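Local coordinates for ATP-dependent RNA helicase HrpB (Escherichia coli, PDB 6EUD), which hydrolyses ATP to ADP and phosphate as a bacterial DExH-box RNA helicase that binds single-stranded RNA, at residues Ala708-Pro713 / Phe738-Asn743; Val732-Met737 / Ser772-Gly777. All coordinates share one frame; numbering follows the deposited sequence.

Contact 1 and contact 2 lie side by side in the C-terminal part of HrpB, their centres about 10 Å apart, and both reach the same mixed beta sheet. Residues 738-743 follow 732-737 directly, and along the chain the segments of the two contacts alternate. A probable hydrogen bond ties them, Trp775 NE1 lying 2.9 Å from Glu740 O, while Val712 CG1 packs 3.6 Å from Met737 SD and Pro713 CD comes within 3.5 Å of Glu736 O. The contact centres lie about 54 and 57 Å from the centre of the chain, away from the predicted ATP-binding loop and the DEFH box.

Contact 1 (Ala708-Pro713 / Phe738-Asn743); sequences AHYTVP and FGEATN
A water molecule joins Tyr710 to Glu740: it donates a 2.6 Å hydrogen bond to Glu740 OE2 and makes another, of 2.7 Å, with Tyr710 OH. This water-mediated bridge links strand 709-711, an end strand of the mixed sheet in the C-terminal domain, to the loop between strands 729-733 and 745-746. The water lies at the edge of the tyrosine ring and in its plane. Tyr710 OH and Glu740 OE2 are 4.3 Å apart, too far to bond directly, and the water spans the gap. Tyrosine suits this place because its side chain touches Leu730, Leu753 and Pro744, and its hydroxyl meets the water.

The carboxylate is held from its other oxygen as well. Thr742 N donates a 3.0 Å bond to Glu740 OE1, nearly straight at 165°, reaching it from the anti side and 31° out of the carboxylate plane. A bend at chi2 (57°) turns the glutamate chain back toward its own loop and makes this reach possible. With one oxygen engaged by the backbone and the other by the water, the carboxylate probably has little freedom to turn.

The rest of the contact is van der Waals packing by Pro713, whose side chain crosses that of Glu740 at about a right angle. A compact, rigid ring fits here, because one edge can meet both a methylene and a carbonyl of the loop. Gly739, between those two loop groups, has a positive phi at which a beta carbon would be jammed against Phe738 O. Phe738 points its CB away from residues 708-713, and its side chain touches Pro796 and Pro799. On the proline ring, CG rests 3.8 Å from Glu740 CB, and CB touches Phe738 O at 3.5 Å.

Contact 2 (Val732-Met737 / Ser772-Gly777); sequences VRMQEM and SDFWKG
Met734 packs against two aromatic residues of helix 771-776, its sulfur at Phe774 and its gamma carbon at Trp775. SD approaches the phenylalanine at the rim, 3.7 Å from CE2, and sits 82° off the ring normal, so this sulfur meets the ring's edge and not its face. A step back along the chain, Met734 CG lies 4.1 Å from Trp775 CH2, at the far edge of the indole. The side chain leaves the backbone extended, with CG anti to the backbone N (chi1 -178°), and bends at its last torsion (65°). Methionine suits this spot, being long, unbranched and polarisable. With the sulfur and the gamma carbon gone, an alanine here would probably leave a gap between Phe774 and Trp775, beside Val782 and Met786 of helix 779-789.

The indole closes the other flank. Its CZ2 comes 3.6 Å from Met737 O, which lies near the ring plane, and makes an apolar contact of 4.2 Å with Met737 CB, while its NE1 is bound to Glu740 O. Tyr779 packs edge-to-face with the same indole, so a wide ring with one polar N-H serves several neighbours at once.

Beyond these four buried residues the arrangement loosens. Asp773 and Lys776 stand on the exposed side of the helix, where charged residues are at home. At the far end of the other segment, partly exposed Arg733 offers the edge of its guanidinium to Glu736, a long salt bridge of 3.5 Å between NH2 and OE1. Glu736 itself is buried, and its OE2 accepts hydrogen bonds from Thr714 and Ser716.

Altogether, helix 771-776 of the C-terminal region packs on the 3-10 turn that leaves the sheet at strand 729-733. Phe774 also touches Leu757 of the sheet itself, and the methionine sulfur at its ring edge makes a Met-aromatic contact.

Contact 1 (Ala708-Pro713 / Phe738-Asn743)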
loop_
_atom_site.group_PDB
_atom_site.type_symbol
_atom_site.label_atom_id
_atom_site.label_comp_id
_atom_site.label_asym_id
_atom_site.label_seq_id
_atom_site.Cartn_x
_atom_site.Cartn_y
_atom_site.Cartn_z
ATOM N N ALA A 708 -25.433 -8.329 -36.200
ATOM C CA ALA A 708 -26.195 -7.087 -36.250
ATOM C C ALA A 708 -27.629 -7.366 -36.633
ATOM O O ALA A 708 -28.533 -6.654 -36.192
ATOM C CB ALA A 708 -25.568 -6.084 -37.234
ATOM N N HIS A 709 -27.830 -8.393 -37.462
ATOM C CA HIS A 709 -29.156 -8.820 -37.898
ATOM C C HIS A 709 -29.361 -10.297 -37.640
ATOM O O HIS A 709 -28.410 -11.080 -37.716
ATOM C CB HIS A 709 -29.364 -8.548 -39.386
ATOM C CG HIS A 709 -29.414 -7.097 -39.737
ATOM N ND1 HIS A 709 -28.279 -6.340 -39.940
ATOM C CD2 HIS A 709 -30.466 -6.259 -39.908
ATOM C CE1 HIS A 709 -28.632 -5.100 -40.224
ATOM N NE2 HIS A 709 -29.950 -5.024 -40.210
ATOM N N TYR A 710 -30.604 -10.679 -37.347
ATOM C CA TYR A 710 -30.992 -12.082 -37.220
ATOM C C TYR A 710 -31.887 -12.451 -38.424
ATOM O O TYR A 710 -32.788 -11.680 -38.791
ATOM C CB TYR A 710 -31.709 -12.333 -35.881
ATOM C CG TYR A 710 -32.069 -13.788 -35.622
ATOM C CD1 TYR A 710 -31.145 -14.659 -35.041
ATOM C CD2 TYR A 710 -33.338 -14.286 -35.937
ATOM C CE1 TYR A 710 -31.461 -15.999 -34.802
ATOM C CE2 TYR A 710 -33.674 -15.625 -35.702
ATOM C CZ TYR A 710 -32.731 -16.476 -35.140
ATOM O OH TYR A 710 -33.046 -17.792 -34.911
ATOM N N THR A 711 -31.629 -13.597 -39.061
ATOM C CA THR A 711 -32.500 -14.067 -40.150
ATOM C C THR A 711 -33.638 -14.924 -39.591
ATOM O O THR A 711 -33.400 -15.993 -39.030
ATOM C CB THR A 711 -31.747 -14.904 -41.206
ATOM O OG1 THR A 711 -30.607 -14.185 -41.676
ATOM C CG2 THR A 711 -32.674 -15.238 -42.387
ATOM N N VAL A 712 -34.868 -14.443 -39.735
ATOM C CA VAL A 712 -36.050 -15.149 -39.229
ATOM C C VAL A 712 -36.525 -16.226 -40.237
ATOM O O VAL A 712 -35.991 -16.315 -41.345
ATOM C CB VAL A 712 -37.184 -14.139 -38.916
ATOM C CG1 VAL A 712 -36.826 -13.310 -37.700
ATOM C CG2 VAL A 712 -37.441 -13.251 -40.110
ATOM N N PRO A 713 -37.505 -17.066 -39.849
ATOM C CA PRO A 713 -37.930 -18.134 -40.771
ATOM C C PRO A 713 -38.341 -17.703 -42.185
ATOM O O PRO A 713 -38.145 -18.494 -43.109
ATOM C CB PRO A 713 -39.113 -18.752 -40.036
ATOM C CG PRO A 713 -38.705 -18.631 -38.581
ATOM C CD PRO A 713 -38.008 -17.297 -38.478
ATOM N N PHE A 738 -43.423 -17.815 -37.652
ATOM C CA PHE A 738 -44.083 -19.107 -37.826
ATOM C C PHE A 738 -43.121 -20.183 -38.316
ATOM O O PHE A 738 -42.352 -19.968 -39.260
ATOM C CB PHE A 738 -45.246 -18.989 -38.807
ATOM C CG PHE A 738 -46.396 -18.198 -38.285
ATOM C CD1 PHE A 738 -46.532 -17.970 -36.928
ATOM C CD2 PHE A 738 -47.340 -17.679 -39.148
ATOM C CE1 PHE A 738 -47.597 -17.235 -36.441
ATOM C CE2 PHE A 738 -48.399 -16.947 -38.667
ATOM C CZ PHE A 738 -48.531 -16.725 -37.311
ATOM N N GLY A 739 -43.182 -21.353 -37.694
ATOM C CA GLY A 739 -42.318 -22.451 -38.086
ATOM C C GLY A 739 -41.152 -22.638 -37.133
ATOM O O GLY A 739 -40.477 -23.674 -37.152
ATOM N N GLU A 740 -40.919 -21.627 -36.297
ATOM C CA GLU A 740 -39.865 -21.670 -35.295
ATOM C C GLU A 740 -40.429 -22.134 -33.949
ATOM O O GLU A 740 -41.293 -21.483 -33.363
ATOM C CB GLU A 740 -39.191 -20.296 -35.167
ATOM C CG GLU A 740 -38.073 -20.249 -34.148
ATOM C CD GLU A 740 -36.986 -21.274 -34.427
ATOM O OE1 GLU A 740 -37.126 -22.434 -33.976
ATOM O OE2 GLU A 740 -35.983 -20.915 -35.080
ATOM N N ALA A 741 -39.948 -23.274 -33.470
ATOM C CA ALA A 741 -40.463 -23.850 -32.232
ATOM C C ALA A 741 -39.665 -23.360 -31.036
ATOM O O ALA A 741 -40.145 -23.389 -29.903
ATOM C CB ALA A 741 -40.428 -25.359 -32.298
ATOM N N THR A 742 -38.446 -22.899 -31.301
ATOM C CA THR A 742 -37.496 -22.567 -30.250
ATOM C C THR A 742 -37.091 -21.105 -30.305
ATOM O O THR A 742 -36.641 -20.617 -31.342
ATOM C CB THR A 742 -36.239 -23.446 -30.349
ATOM O OG1 THR A 742 -36.601 -24.817 -30.171
ATOM C CG2 THR A 742 -35.245 -23.073 -29.284
ATOM N N ASN A 743 -37.256 -20.411 -29.185
ATOM C CA ASN A 743 -36.846 -19.018 -29.093
ATOM C C ASN A 743 -35.415 -18.825 -29.608
ATOM O O ASN A 743 -34.498 -19.530 -29.189
ATOM C CB ASN A 743 -36.952 -18.514 -27.649
ATOM C CG ASN A 743 -37.061 -17.000 -27.568
ATOM O OD1 ASN A 743 -38.161 -16.470 -27.440
ATOM N ND2 ASN A 743 -35.926 -16.296 -27.668
HETATM O O HOH W 1 -35.556 -18.401 -35.640
#

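Contact 2 (Val732-Met737 / Ser772-Gly777)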
loop_
_atom_site.group_PDB
_atom_site.type_symbol
_atom_site.label_atom_id
_atom_site.label_comp_id
_atom_site.label_asym_id
_atom_site.label_seq_id
_atom_site.Cartn_x
_atom_site.Cartn_y
_atom_site.Cartn_z
ATOM N N VAL A 732 -40.051 -7.892 -34.330
ATOM C CA VAL A 732 -40.400 -8.672 -35.520
ATOM C C VAL A 732 -41.894 -8.957 -35.581
ATOM O O VAL A 732 -42.514 -9.246 -34.559
ATOM C CB VAL A 732 -39.627 -10.026 -35.562
ATOM C CG1 VAL A 732 -39.921 -10.853 -34.316
ATOM C CG2 VAL A 732 -39.974 -10.816 -36.804
ATOM N N ARG A 733 -42.479 -8.880 -36.769
ATOM C CA ARG A 733 -43.880 -9.263 -36.918
ATOM C C ARG A 733 -44.041 -10.741 -36.565
ATOM O O ARG A 733 -43.296 -11.596 -37.038
ATOM C CB ARG A 733 -44.377 -8.984 -38.333
ATOM C CG ARG A 733 -44.376 -7.512 -38.705
ATOM C CD ARG A 733 -44.737 -7.313 -40.169
ATOM N NE ARG A 733 -43.769 -7.968 -41.037
ATOM C CZ ARG A 733 -43.901 -8.092 -42.352
ATOM N NH1 ARG A 733 -44.969 -7.597 -42.968
ATOM N NH2 ARG A 733 -42.958 -8.706 -43.051
ATOM N N MET A 734 -45.005 -11.020 -35.700
ATOM C CA MET A 734 -45.278 -12.369 -35.228
ATOM C C MET A 734 -45.413 -13.354 -36.379
ATOM O O MET A 734 -44.886 -14.458 -36.319
ATOM C CB MET A 734 -46.549 -12.375 -34.388
ATOM C CG MET A 734 -46.908 -13.730 -33.805
ATOM S SD MET A 734 -48.390 -13.671 -32.772
ATOM C CE MET A 734 -49.659 -13.252 -33.963
ATOM N N GLN A 735 -46.095 -12.933 -37.436
ATOM C CA GLN A 735 -46.346 -13.798 -38.591
ATOM C C GLN A 735 -45.036 -14.375 -39.176
ATOM O O GLN A 735 -45.026 -15.483 -39.728
ATOM C CB GLN A 735 -47.135 -13.022 -39.666
ATOM C CG GLN A 735 -46.344 -11.898 -40.317
ATOM C CD GLN A 735 -47.145 -10.628 -40.544
ATOM O OE1 GLN A 735 -48.186 -10.417 -39.933
ATOM N NE2 GLN A 735 -46.643 -9.764 -41.413
ATOM N N GLU A 736 -43.937 -13.633 -39.029
ATOM C CA GLU A 736 -42.661 -14.040 -39.598
ATOM C C GLU A 736 -41.966 -15.119 -38.767
ATOM O O GLU A 736 -41.044 -15.774 -39.234
ATOM C CB GLU A 736 -41.736 -12.830 -39.753
ATOM C CG GLU A 736 -42.197 -11.812 -40.796
ATOM C CD GLU A 736 -41.031 -11.103 -41.488
ATOM O OE1 GLU A 736 -40.513 -10.085 -40.960
ATOM O OE2 GLU A 736 -40.626 -11.578 -42.568
ATOM N N MET A 737 -42.402 -15.303 -37.526
ATOM C CA MET A 737 -41.784 -16.299 -36.654
ATOM C C MET A 737 -42.457 -17.673 -36.751
ATOM O O MET A 737 -42.111 -18.596 -36.007
ATOM C CB MET A 737 -41.813 -15.812 -35.211
ATOM C CG MET A 737 -40.991 -14.563 -34.975
ATOM S SD MET A 737 -39.295 -14.799 -35.490
ATOM C CE MET A 737 -38.821 -16.235 -34.486
ATOM N N SER A 772 -41.549 -20.561 -27.218
ATOM C CA SER A 772 -42.252 -21.834 -27.040
ATOM C C SER A 772 -43.433 -21.723 -26.070
ATOM O O SER A 772 -44.512 -22.253 -26.336
ATOM C CB SER A 772 -41.281 -22.906 -26.557
ATOM O OG SER A 772 -41.918 -24.165 -26.502
ATOM N N ASP A 773 -43.235 -21.028 -24.954
ATOM C CA ASP A 773 -44.328 -20.756 -24.021
ATOM C C ASP A 773 -45.408 -19.883 -24.643
ATOM O O ASP A 773 -46.581 -19.978 -24.289
ATOM C CB ASP A 773 -43.817 -20.069 -22.755
ATOM C CG ASP A 773 -43.070 -21.007 -21.851
ATOM O OD1 ASP A 773 -43.161 -22.232 -22.079
ATOM O OD2 ASP A 773 -42.401 -20.521 -20.911
ATOM N N PHE A 774 -45.011 -19.004 -25.553
ATOM C CA PHE A 774 -45.964 -18.075 -26.129
ATOM C C PHE A 774 -46.951 -18.791 -27.058
ATOM O O PHE A 774 -48.165 -18.601 -26.951
ATOM C CB PHE A 774 -45.254 -16.960 -26.883
ATOM C CG PHE A 774 -46.185 -16.101 -27.657
ATOM C CD1 PHE A 774 -47.014 -15.193 -27.007
ATOM C CD2 PHE A 774 -46.274 -16.226 -29.036
ATOM C CE1 PHE A 774 -47.909 -14.402 -27.732
ATOM C CE2 PHE A 774 -47.161 -15.448 -29.764
ATOM C CZ PHE A 774 -47.980 -14.532 -29.110
ATOM N N TRP A 775 -46.417 -19.607 -27.962
ATOM C CA TRP A 775 -47.252 -20.421 -28.836
ATOM C C TRP A 775 -48.294 -21.231 -28.043
ATOM O O TRP A 775 -49.464 -21.279 -28.420
ATOM C CB TRP A 775 -46.398 -21.382 -29.672
ATOM C CG TRP A 775 -45.466 -20.779 -30.721
ATOM C CD1 TRP A 775 -44.240 -21.264 -31.078
ATOM C CD2 TRP A 775 -45.683 -19.612 -31.545
ATOM N NE1 TRP A 775 -43.683 -20.487 -32.062
ATOM C CE2 TRP A 775 -44.548 -19.468 -32.371
ATOM C CE3 TRP A 775 -46.719 -18.676 -31.659
ATOM C CZ2 TRP A 775 -44.423 -18.434 -33.309
ATOM C CZ3 TRP A 775 -46.596 -17.654 -32.591
ATOM C CH2 TRP A 775 -45.457 -17.541 -33.401
ATOM N N LYS A 776 -47.865 -21.858 -26.948
ATOM C CA LYS A 776 -48.764 -22.651 -26.109
ATOM C C LYS A 776 -49.625 -21.785 -25.185
ATOM O O LYS A 776 -50.686 -22.210 -24.740
ATOM C CB LYS A 776 -47.961 -23.650 -25.271
ATOM C CG LYS A 776 -47.217 -24.696 -26.078
ATOM C CD LYS A 776 -46.191 -25.430 -25.225
ATOM C CE LYS A 776 -45.488 -26.530 -26.018
ATOM N NZ LYS A 776 -46.390 -27.690 -26.332
ATOM N N GLY A 777 -49.172 -20.572 -24.895
ATOM C CA GLY A 777 -49.843 -19.739 -23.911
ATOM C C GLY A 777 -50.677 -18.614 -24.487
ATOM O O GLY A 777 -51.775 -18.842 -24.993
#